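Local structure of cysteine synthase 3 (Entamoeba histolytica, 6KR5) at residues Thr20-Leu29 against Ile44-Pro53; Thr255-Ala266 against Met279-Lys290. The protein probably catalyses the pyridoxal-phosphate-dependent last step of cysteine synthesis, in which sulfide replaces the acetate of O-acetylserine. All coordinates share one frame; numbering follows the deposited sequence. Where two conformers were deposited one is given.

Contact 1. Residues Thr20-Leu29 against Ile44-Pro53; sequences TIGGTPLVEL and ILVKLECFNP
The antiparallel pair at the border of this chain's mixed sheet, strand 26-28 against strand 44-48, opens this contact, which then runs on past the strand ends into a group of polar side chains around Thr24. Val27 and Val46 form the hydrogen-bonded pair, with Val46 N to Val27 O at 2.8 Å, and the bonds from Leu48 N to Pro25 O and from Leu29 N to Ile44 O continue the pattern at its two ends. Leu26, Glu28, Leu45 and Lys47 share one face of the sheet, where Leu26 CD1 lies against Leu45 CB at 3.6 Å.

From strand 44-48, Lys47 keeps its chain extended until a bend at its last torsion (chi4 67°) turns NZ onto Thr24 OG1, 2.9 Å away. That hydroxyl in turn donates a hydrogen bond to Glu49 OE2 at 2.7 Å, meeting the carboxylate from above its plane. Glu175 forms a salt bridge with Lys47, and Arg60 does the same for Glu49. Asn52 is held from both ends of its amide: OD1 takes Gly22 N at 2.7 Å, nearly along the C=O axis, while ND2 reaches Glu49 O and, in its own amide plane, Glu49 OE1. Close by, the Pro25 ring makes a CH-pi contact, CG sitting 3.4 Å from the centroid of the Phe51 ring and almost on its normal.

Strand 26-28 also pairs in parallel with a strand of the second subunit, extending the sheet across the dimer interface. With donor and acceptor roles both used at Thr24 OG1, its rotation is fixed, and the buried lysine and glutamate probably stay charged.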
loop_
_atom_site.group_PDB
_atom_site.type_symbol
_atom_site.label_atom_id
_atom_site.label_comp_id
_atom_site.label_asym_id
_atom_site.label_seq_id
_atom_site.Cartn_x
_atom_site.Cartn_y
_atom_site.Cartn_z
ATOM N N THR B 20 -11.126 -6.790 3.398
ATOM C CA THR B 20 -10.341 -5.646 3.858
ATOM C C THR B 20 -10.508 -4.418 2.978
ATOM O O THR B 20 -9.929 -3.373 3.292
ATOM C CB THR B 20 -8.839 -5.967 3.942
ATOM O OG1 THR B 20 -8.279 -6.078 2.628
ATOM C CG2 THR B 20 -8.570 -7.240 4.730
ATOM N N ILE B 21 -11.277 -4.513 1.893
ATOM C CA ILE B 21 -11.457 -3.374 1.008
ATOM C C ILE B 21 -12.262 -2.294 1.711
ATOM O O ILE B 21 -13.239 -2.581 2.423
ATOM C CB ILE B 21 -12.152 -3.820 -0.287
ATOM C CG1 ILE B 21 -11.228 -4.718 -1.086
ATOM C CG2 ILE B 21 -12.592 -2.615 -1.134
ATOM C CD1 ILE B 21 -11.916 -5.319 -2.310
ATOM N N GLY B 22 -11.867 -1.042 1.491
ATOM C CA GLY B 22 -12.556 0.082 2.087
ATOM C C GLY B 22 -12.177 0.338 3.538
ATOM O O GLY B 22 -11.118 -0.072 4.046
ATOM N N GLY B 23 -13.071 1.058 4.209
ATOM C CA GLY B 23 -12.773 1.529 5.558
ATOM C C GLY B 23 -11.443 2.239 5.656
ATOM O O GLY B 23 -10.674 1.994 6.593
ATOM N N THR B 24 -11.146 3.106 4.689
ATOM C CA THR B 24 -9.834 3.745 4.595
ATOM C C THR B 24 -9.724 4.963 5.509
ATOM O O THR B 24 -10.730 5.570 5.879
ATOM C CB THR B 24 -9.569 4.167 3.156
ATOM O OG1 THR B 24 -10.610 5.043 2.723
ATOM C CG2 THR B 24 -9.507 2.939 2.238
ATOM N N PRO B 25 -8.503 5.339 5.894
ATOM C CA PRO B 25 -8.344 6.403 6.892
ATOM C C PRO B 25 -8.620 7.777 6.321
ATOM O O PRO B 25 -8.371 8.048 5.145
ATOM C CB PRO B 25 -6.873 6.291 7.305
ATOM C CG PRO B 25 -6.357 5.041 6.690
ATOM C CD PRO B 25 -7.214 4.749 5.512
ATOM N N LEU B 26 -9.119 8.652 7.191
ATOM C CA LEU B 26 -9.305 10.071 6.909
ATOM C C LEU B 26 -8.337 10.839 7.808
ATOM O O LEU B 26 -8.408 10.716 9.036
ATOM C CB LEU B 26 -10.753 10.482 7.163
ATOM C CG LEU B 26 -11.177 11.886 6.759
ATOM C CD1 LEU B 26 -10.940 12.137 5.286
ATOM C CD2 LEU B 26 -12.650 12.069 7.088
ATOM N N VAL B 27 -7.421 11.600 7.198
ATOM C CA VAL B 27 -6.243 12.151 7.870
ATOM C C VAL B 27 -6.179 13.662 7.675
ATOM O O VAL B 27 -6.413 14.171 6.573
ATOM C CB VAL B 27 -4.951 11.486 7.340
ATOM C CG1 VAL B 27 -3.704 12.010 8.077
ATOM C CG2 VAL B 27 -5.058 9.966 7.453
ATOM N N GLU B 28 -5.825 14.382 8.739
ATOM C CA GLU B 28 -5.634 15.826 8.637
ATOM C C GLU B 28 -4.362 16.171 7.871
ATOM O O GLU B 28 -3.294 15.598 8.129
ATOM C CB GLU B 28 -5.541 16.452 10.028
ATOM C CG GLU B 28 -6.761 16.255 10.918
ATOM C CD GLU B 28 -6.524 16.741 12.349
ATOM O OE1 GLU B 28 -5.352 16.902 12.752
ATOM O OE2 GLU B 28 -7.524 16.958 13.070
ATOM N N LEU B 29 -4.473 17.149 6.958
ATOM C CA LEU B 29 -3.307 17.823 6.385
ATOM C C LEU B 29 -2.865 18.963 7.299
ATOM O O LEU B 29 -3.704 19.659 7.879
ATOM C CB LEU B 29 -3.640 18.380 5.002
ATOM C CG LEU B 29 -3.763 17.368 3.874
ATOM C CD1 LEU B 29 -3.986 18.109 2.555
ATOM C CD2 LEU B 29 -2.534 16.465 3.794
ATOM N N ILE B 44 -8.820 20.528 6.538
ATOM C CA ILE B 44 -8.613 19.903 5.236
ATOM C C ILE B 44 -8.177 18.468 5.488
ATOM O O ILE B 44 -7.090 18.225 6.025
ATOM C CB ILE B 44 -7.587 20.656 4.378
ATOM C CG1 ILE B 44 -8.023 22.117 4.202
ATOM C CG2 ILE B 44 -7.483 20.002 3.007
ATOM C CD1 ILE B 44 -7.409 23.077 5.175
ATOM N N LEU B 45 -9.029 17.517 5.110
ATOM C CA LEU B 45 -8.835 16.107 5.418
ATOM C C LEU B 45 -8.675 15.327 4.128
ATOM O O LEU B 45 -9.382 15.596 3.151
ATOM C CB LEU B 45 -10.022 15.542 6.203
ATOM C CG LEU B 45 -10.483 16.374 7.394
ATOM C CD1 LEU B 45 -11.731 15.713 7.997
ATOM C CD2 LEU B 45 -9.357 16.501 8.417
ATOM N N VAL B 46 -7.769 14.348 4.130
ATOM C CA VAL B 46 -7.522 13.519 2.953
ATOM C C VAL B 46 -7.945 12.087 3.244
ATOM O O VAL B 46 -7.604 11.523 4.292
ATOM C CB VAL B 46 -6.050 13.592 2.498
ATOM C CG1 VAL B 46 -5.774 14.946 1.864
ATOM C CG2 VAL B 46 -5.072 13.313 3.641
ATOM N N LYS B 47 -8.681 11.492 2.306
ATOM C CA LYS B 47 -9.131 10.109 2.427
ATOM C C LYS B 47 -8.200 9.237 1.598
ATOM O O LYS B 47 -8.104 9.414 0.382
ATOM C CB LYS B 47 -10.577 9.949 1.962
ATOM C CG LYS B 47 -11.110 8.545 2.242
ATOM C CD LYS B 47 -12.615 8.485 2.250
ATOM C CE LYS B 47 -13.101 7.071 2.564
ATOM N NZ LYS B 47 -12.803 6.570 3.944
ATOM N N LEU B 48 -7.503 8.313 2.261
ATOM C CA LEU B 48 -6.358 7.625 1.659
ATOM C C LEU B 48 -6.796 6.287 1.075
ATOM O O LEU B 48 -6.727 5.244 1.736
ATOM C CB LEU B 48 -5.254 7.455 2.692
ATOM C CG LEU B 48 -4.907 8.779 3.354
ATOM C CD1 LEU B 48 -3.783 8.549 4.341
ATOM C CD2 LEU B 48 -4.476 9.768 2.321
ATOM N N GLU B 49 -7.193 6.312 -0.202
ATOM C CA GLU B 49 -7.599 5.080 -0.861
ATOM C C GLU B 49 -6.412 4.172 -1.144
ATOM O O GLU B 49 -6.602 3.017 -1.545
ATOM C CB GLU B 49 -8.385 5.415 -2.130
ATOM C CG GLU B 49 -9.717 6.087 -1.788
ATOM C CD GLU B 49 -10.629 5.151 -1.001
ATOM O OE1 GLU B 49 -10.888 4.048 -1.528
ATOM O OE2 GLU B 49 -11.079 5.509 0.115
ATOM N N CYS B 50 -5.193 4.650 -0.912
ATOM C CA CYS B 50 -4.032 3.778 -0.966
ATOM C C CYS B 50 -4.070 2.692 0.103
ATOM O O CYS B 50 -3.310 1.717 0.008
ATOM C CB CYS B 50 -2.776 4.621 -0.809
ATOM S SG CYS B 50 -1.280 3.673 -0.910
ATOM N N PHE B 51 -4.932 2.828 1.114
ATOM C CA PHE B 51 -5.018 1.818 2.161
ATOM C C PHE B 51 -5.818 0.588 1.748
ATOM O O PHE B 51 -5.857 -0.385 2.507
ATOM C CB PHE B 51 -5.599 2.430 3.437
ATOM C CG PHE B 51 -4.564 3.078 4.312
ATOM C CD1 PHE B 51 -4.013 4.286 3.955
ATOM C CD2 PHE B 51 -4.160 2.479 5.489
ATOM C CE1 PHE B 51 -3.057 4.889 4.765
ATOM C CE2 PHE B 51 -3.204 3.077 6.290
ATOM C CZ PHE B 51 -2.666 4.281 5.926
ATOM N N ASN B 52 -6.455 0.593 0.577
ATOM C CA ASN B 52 -7.046 -0.636 0.065
ATOM C C ASN B 52 -5.956 -1.685 -0.169
ATOM O O ASN B 52 -4.780 -1.343 -0.352
ATOM C CB ASN B 52 -7.806 -0.338 -1.224
ATOM C CG ASN B 52 -9.137 0.340 -0.957
ATOM O OD1 ASN B 52 -10.050 -0.272 -0.404
ATOM N ND2 ASN B 52 -9.246 1.613 -1.324
ATOM N N PRO B 53 -6.310 -2.977 -0.148
ATOM C CA PRO B 53 -5.268 -4.022 -0.259
ATOM C C PRO B 53 -4.397 -3.920 -1.502
ATOM O O PRO B 53 -3.192 -4.209 -1.424
ATOM C CB PRO B 53 -6.074 -5.331 -0.241
ATOM C CG PRO B 53 -7.521 -4.924 -0.469
ATOM C CD PRO B 53 -7.639 -3.549 0.122
HETATM O O HOH W 1 -7.733 -0.254 4.760
HETATM O O HOH W 2 -6.393 20.578 8.201
#

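Contact 2. Residues Thr255-Ala266 against Met279-Lys290; sequences TPIKTQDAWKMA and MSSGAAILAGLK. With PLP (pyridoxal-5'-phosphate), chain D.
Ser280 OG donates to N1 of pyridoxal-5'-phosphate at 2.6 Å, which places the first turn of helix 279-290 at the cofactor pocket. A serine facing the pyridine nitrogen is characteristic of fold-type II PLP enzymes, the class to which cysteine synthases belong. Ser280 leaves the helix with its CB directed away from segment 255-266, and chi1 of 66° sets OG between the backbone N and the carbonyl carbon.

Helix 259-266 crosses helix 279-290 almost perpendicularly, with axes 7.1 Å apart. Gly282 lets the backbones meet: its CA lies 3.5 Å from Ala262 O in a CA-H...O contact, and Ala262 CB touches Ala283 CB. Met265 is a knob in the hole formed by Gly282, Ile285, Leu286 and Leu289; its bent chain carries CE to 3.6 Å from Leu289 CD1. From strand 255-257, Ile257 lays CD1 against Leu286 CG and the backbone N of Ala287.

Water-mediated links join the far end: one water bridges Thr255 OG1 and Ala287 O, another Asp261 OD2 and Lys290 NZ. Near the cofactor end, extended Met279 makes a Met-aromatic contact with Trp263, whose NE1 bonds to Gly233 O; Met279 SD approaches the indole obliquely, 3.4 Å from Trp263 NE1.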
loop_
_atom_site.group_PDB
_atom_site.type_symbol
_atom_site.label_atom_id
_atom_site.label_comp_id
_atom_site.label_asym_id
_atom_site.label_seq_id
_atom_site.Cartn_x
_atom_site.Cartn_y
_atom_site.Cartn_z
ATOM N N THR B 255 -13.044 22.301 -10.966
ATOM C CA THR B 255 -11.777 23.005 -10.810
ATOM C C THR B 255 -10.722 22.358 -11.688
ATOM O O THR B 255 -10.316 21.218 -11.415
ATOM C CB THR B 255 -11.328 23.002 -9.350
ATOM O OG1 THR B 255 -12.318 23.671 -8.557
ATOM C CG2 THR B 255 -9.993 23.726 -9.196
ATOM N N PRO B 256 -10.277 23.018 -12.752
ATOM C CA PRO B 256 -9.184 22.474 -13.561
ATOM C C PRO B 256 -7.852 22.679 -12.863
ATOM O O PRO B 256 -7.618 23.706 -12.218
ATOM C CB PRO B 256 -9.261 23.298 -14.851
ATOM C CG PRO B 256 -9.808 24.616 -14.402
ATOM C CD PRO B 256 -10.772 24.305 -13.275
ATOM N N ILE B 257 -6.966 21.697 -13.010
ATOM C CA ILE B 257 -5.639 21.739 -12.403
ATOM C C ILE B 257 -4.613 21.416 -13.482
ATOM O O ILE B 257 -4.749 20.416 -14.200
ATOM C CB ILE B 257 -5.514 20.757 -11.216
ATOM C CG1 ILE B 257 -6.436 21.153 -10.053
ATOM C CG2 ILE B 257 -4.059 20.649 -10.753
ATOM C CD1 ILE B 257 -6.007 22.442 -9.285
ATOM N N LYS B 258 -3.587 22.258 -13.599
ATOM C CA LYS B 258 -2.527 21.994 -14.565
ATOM C C LYS B 258 -1.733 20.749 -14.179
ATOM O O LYS B 258 -1.410 20.536 -13.002
ATOM C CB LYS B 258 -1.574 23.186 -14.669
ATOM C CG LYS B 258 -2.193 24.464 -15.236
ATOM C CD LYS B 258 -1.164 25.581 -15.191
ATOM C CE LYS B 258 -1.665 26.853 -15.850
ATOM N NZ LYS B 258 -0.711 27.971 -15.611
ATOM N N THR B 259 -1.379 19.958 -15.195
ATOM C CA THR B 259 -0.570 18.758 -14.992
ATOM C C THR B 259 0.648 19.038 -14.113
ATOM O O THR B 259 0.878 18.343 -13.116
ATOM C CB THR B 259 -0.129 18.189 -16.344
ATOM O OG1 THR B 259 -1.267 17.662 -17.032
ATOM C CG2 THR B 259 0.845 17.040 -16.159
ATOM N N GLN B 260 1.429 20.076 -14.448
ATOM C CA GLN B 260 2.653 20.339 -13.692
ATOM C C GLN B 260 2.361 20.730 -12.250
ATOM O O GLN B 260 3.144 20.401 -11.351
ATOM C CB GLN B 260 3.484 21.438 -14.356
ATOM C CG GLN B 260 3.960 21.120 -15.752
ATOM C CD GLN B 260 4.929 19.964 -15.811
ATOM O OE1 GLN B 260 5.701 19.727 -14.879
ATOM N NE2 GLN B 260 4.893 19.226 -16.919
ATOM N N ASP B 261 1.255 21.433 -12.009
ATOM C CA ASP B 261 0.888 21.792 -10.643
ATOM C C ASP B 261 0.458 20.563 -9.851
ATOM O O ASP B 261 0.763 20.446 -8.656
ATOM C CB ASP B 261 -0.230 22.837 -10.647
ATOM C CG ASP B 261 0.225 24.191 -11.156
ATOM O OD1 ASP B 261 1.440 24.363 -11.407
ATOM O OD2 ASP B 261 -0.645 25.088 -11.303
ATOM N N ALA B 262 -0.256 19.635 -10.496
ATOM C CA ALA B 262 -0.616 18.396 -9.810
ATOM C C ALA B 262 0.627 17.646 -9.344
ATOM O O ALA B 262 0.676 17.141 -8.212
ATOM C CB ALA B 262 -1.465 17.518 -10.739
ATOM N N TRP B 263 1.641 17.558 -10.202
ATOM C CA TRP B 263 2.863 16.854 -9.833
ATOM C C TRP B 263 3.595 17.581 -8.716
ATOM O O TRP B 263 4.068 16.955 -7.763
ATOM C CB TRP B 263 3.786 16.719 -11.031
ATOM C CG TRP B 263 3.256 15.911 -12.143
ATOM C CD1 TRP B 263 2.207 15.028 -12.115
ATOM C CD2 TRP B 263 3.766 15.892 -13.476
ATOM N NE1 TRP B 263 2.034 14.467 -13.367
ATOM C CE2 TRP B 263 2.979 14.982 -14.215
ATOM C CE3 TRP B 263 4.802 16.574 -14.124
ATOM C CZ2 TRP B 263 3.214 14.721 -15.560
ATOM C CZ3 TRP B 263 5.029 16.319 -15.462
ATOM C CH2 TRP B 263 4.235 15.404 -16.165
ATOM N N LYS B 264 3.729 18.907 -8.844
ATOM C CA LYS B 264 4.391 19.688 -7.804
ATOM C C LYS B 264 3.658 19.560 -6.469
ATOM O O LYS B 264 4.291 19.396 -5.419
ATOM C CB LYS B 264 4.489 21.151 -8.237
ATOM C CG LYS B 264 5.247 22.019 -7.243
ATOM C CD LYS B 264 5.807 23.281 -7.899
ATOM C CE LYS B 264 4.710 24.243 -8.275
ATOM N NZ LYS B 264 5.207 25.434 -9.032
ATOM N N MET B 265 2.321 19.616 -6.494
ATOM C CA MET B 265 1.555 19.412 -5.267
ATOM C C MET B 265 1.842 18.048 -4.646
ATOM O O MET B 265 2.022 17.940 -3.426
ATOM C CB MET B 265 0.060 19.560 -5.543
ATOM C CG MET B 265 -0.770 19.554 -4.273
ATOM S SD MET B 265 -0.784 21.188 -3.479
ATOM C CE MET B 265 0.234 20.885 -2.042
ATOM N N ALA B 266 1.878 16.991 -5.466
ATOM C CA ALA B 266 2.131 15.654 -4.934
ATOM C C ALA B 266 3.490 15.581 -4.256
ATOM O O ALA B 266 3.626 14.969 -3.193
ATOM C CB ALA B 266 2.035 14.619 -6.053
ATOM N N MET B 279 -0.536 10.961 -8.622
ATOM C CA MET B 279 -0.621 12.196 -9.407
ATOM C C MET B 279 -1.997 12.845 -9.291
ATOM O O MET B 279 -2.107 14.071 -9.122
ATOM C CB MET B 279 -0.304 11.914 -10.877
ATOM C CG MET B 279 1.108 11.434 -11.108
ATOM S SD MET B 279 1.285 11.152 -12.879
ATOM C CE MET B 279 3.075 11.024 -13.001
ATOM N N SER B 280 -3.071 12.045 -9.438
ATOM C CA SER B 280 -4.417 12.609 -9.331
ATOM C C SER B 280 -4.692 13.120 -7.924
ATOM O O SER B 280 -5.490 14.051 -7.742
ATOM C CB SER B 280 -5.459 11.562 -9.746
ATOM O OG SER B 280 -5.472 10.472 -8.832
ATOM N N SER B 281 -4.023 12.533 -6.924
ATOM C CA SER B 281 -4.127 13.019 -5.553
ATOM C C SER B 281 -3.524 14.412 -5.420
ATOM O O SER B 281 -4.058 15.261 -4.696
ATOM C CB SER B 281 -3.418 12.048 -4.616
ATOM O OG SER B 281 -4.083 10.800 -4.552
ATOM N N GLY B 282 -2.402 14.651 -6.098
ATOM C CA GLY B 282 -1.848 15.993 -6.144
ATOM C C GLY B 282 -2.817 16.989 -6.753
ATOM O O GLY B 282 -2.962 18.113 -6.257
ATOM N N ALA B 283 -3.508 16.584 -7.827
ATOM C CA ALA B 283 -4.495 17.463 -8.445
ATOM C C ALA B 283 -5.631 17.742 -7.480
ATOM O O ALA B 283 -6.017 18.899 -7.274
ATOM C CB ALA B 283 -5.018 16.851 -9.743
ATOM N N ALA B 284 -6.172 16.684 -6.865
ATOM C CA ALA B 284 -7.265 16.852 -5.917
ATOM C C ALA B 284 -6.849 17.721 -4.739
ATOM O O ALA B 284 -7.604 18.605 -4.324
ATOM C CB ALA B 284 -7.763 15.491 -5.430
ATOM N N ILE B 285 -5.650 17.491 -4.188
ATOM C CA ILE B 285 -5.226 18.268 -3.023
ATOM C C ILE B 285 -5.084 19.738 -3.389
ATOM O O ILE B 285 -5.542 20.615 -2.650
ATOM C CB ILE B 285 -3.928 17.698 -2.424
ATOM C CG1 ILE B 285 -4.255 16.408 -1.675
ATOM C CG2 ILE B 285 -3.285 18.717 -1.457
ATOM C CD1 ILE B 285 -3.057 15.605 -1.207
ATOM N N LEU B 286 -4.486 20.036 -4.547
ATOM C CA LEU B 286 -4.339 21.443 -4.921
ATOM C C LEU B 286 -5.700 22.106 -5.101
ATOM O O LEU B 286 -5.915 23.229 -4.629
ATOM C CB LEU B 286 -3.494 21.576 -6.187
ATOM C CG LEU B 286 -3.319 23.009 -6.693
ATOM C CD1 LEU B 286 -2.763 23.901 -5.592
ATOM C CD2 LEU B 286 -2.405 23.022 -7.894
ATOM N N ALA B 287 -6.643 21.420 -5.757
ATOM C CA ALA B 287 -7.992 21.967 -5.864
ATOM C C ALA B 287 -8.601 22.183 -4.486
ATOM O O ALA B 287 -9.308 23.172 -4.260
ATOM C CB ALA B 287 -8.884 21.044 -6.694
ATOM N N GLY B 288 -8.332 21.270 -3.553
ATOM C CA GLY B 288 -8.892 21.405 -2.219
ATOM C C GLY B 288 -8.262 22.546 -1.439
ATOM O O GLY B 288 -8.939 23.206 -0.643
ATOM N N LEU B 289 -6.955 22.769 -1.626
ATOM C CA LEU B 289 -6.288 23.877 -0.951
ATOM C C LEU B 289 -6.758 25.216 -1.504
ATOM O O LEU B 289 -6.899 26.190 -0.753
ATOM C CB LEU B 289 -4.766 23.745 -1.074
ATOM C CG LEU B 289 -4.097 22.569 -0.344
ATOM C CD1 LEU B 289 -2.581 22.604 -0.525
ATOM C CD2 LEU B 289 -4.454 22.542 1.143
ATOM N N LYS B 290 -6.987 25.293 -2.814
ATOM C CA LYS B 290 -7.593 26.499 -3.377
ATOM C C LYS B 290 -8.988 26.706 -2.814
ATOM O O LYS B 290 -9.374 27.837 -2.484
ATOM C CB LYS B 290 -7.629 26.409 -4.901
ATOM C CG LYS B 290 -6.251 26.378 -5.514
ATOM C CD LYS B 290 -6.310 26.434 -7.024
ATOM C CE LYS B 290 -4.910 26.567 -7.587
ATOM N NZ LYS B 290 -4.873 26.581 -9.072
HETATM N N1 PLP D . -7.019 8.638 -9.845
HETATM C C2 PLP D . -6.678 7.320 -9.978
HETATM C C2A PLP D . -5.251 6.929 -9.749
HETATM C C3 PLP D . -7.643 6.386 -10.310
HETATM O O3 PLP D . -7.278 5.077 -10.442
HETATM C C4 PLP D . -8.958 6.788 -10.504
HETATM C C4A PLP D . -9.993 5.824 -10.962
HETATM O O4A PLP D . -9.689 4.646 -11.186
HETATM C C5 PLP D . -9.295 8.133 -10.362
HETATM C C6 PLP D . -8.315 9.044 -10.038
HETATM C C5A PLP D . -10.695 8.649 -10.604
HETATM O O4P PLP D . -11.691 8.032 -9.837
HETATM P P PLP D . -13.116 7.831 -10.541
HETATM O O1P PLP D . -13.536 9.166 -11.129
HETATM O O2P PLP D . -12.938 6.814 -11.632
HETATM O O3P PLP D . -14.050 7.369 -9.482
HETATM O O HOH W 3 -11.377 24.244 -5.940
HETATM O O HOH W 4 -6.890 25.736 -10.394
HETATM O O HOH W 5 -1.996 26.599 -8.955
#

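In the fold
Contact 1 closes before contact 2 opens along the chain, and their centres lie 18 Å apart. Both belong to the same mixed six-stranded sheet, at opposite borders within this chain: strand 26-28 is outermost on one side, strand 253-257 on the other, with 301-306, 186-190 and 212-218 between strand 43-48 and that far edge. Helix 279-292 lies against the sheet and bridges the two, for Ile285 packs on Leu29 and Val46 of contact 1, with Leu29 CD1 4.1 Å from Ile285 CG2. The sheet thus connects the dimer interface, which contact 1 reaches, to the helix that brings Ser280 of contact 2 to the cofactor.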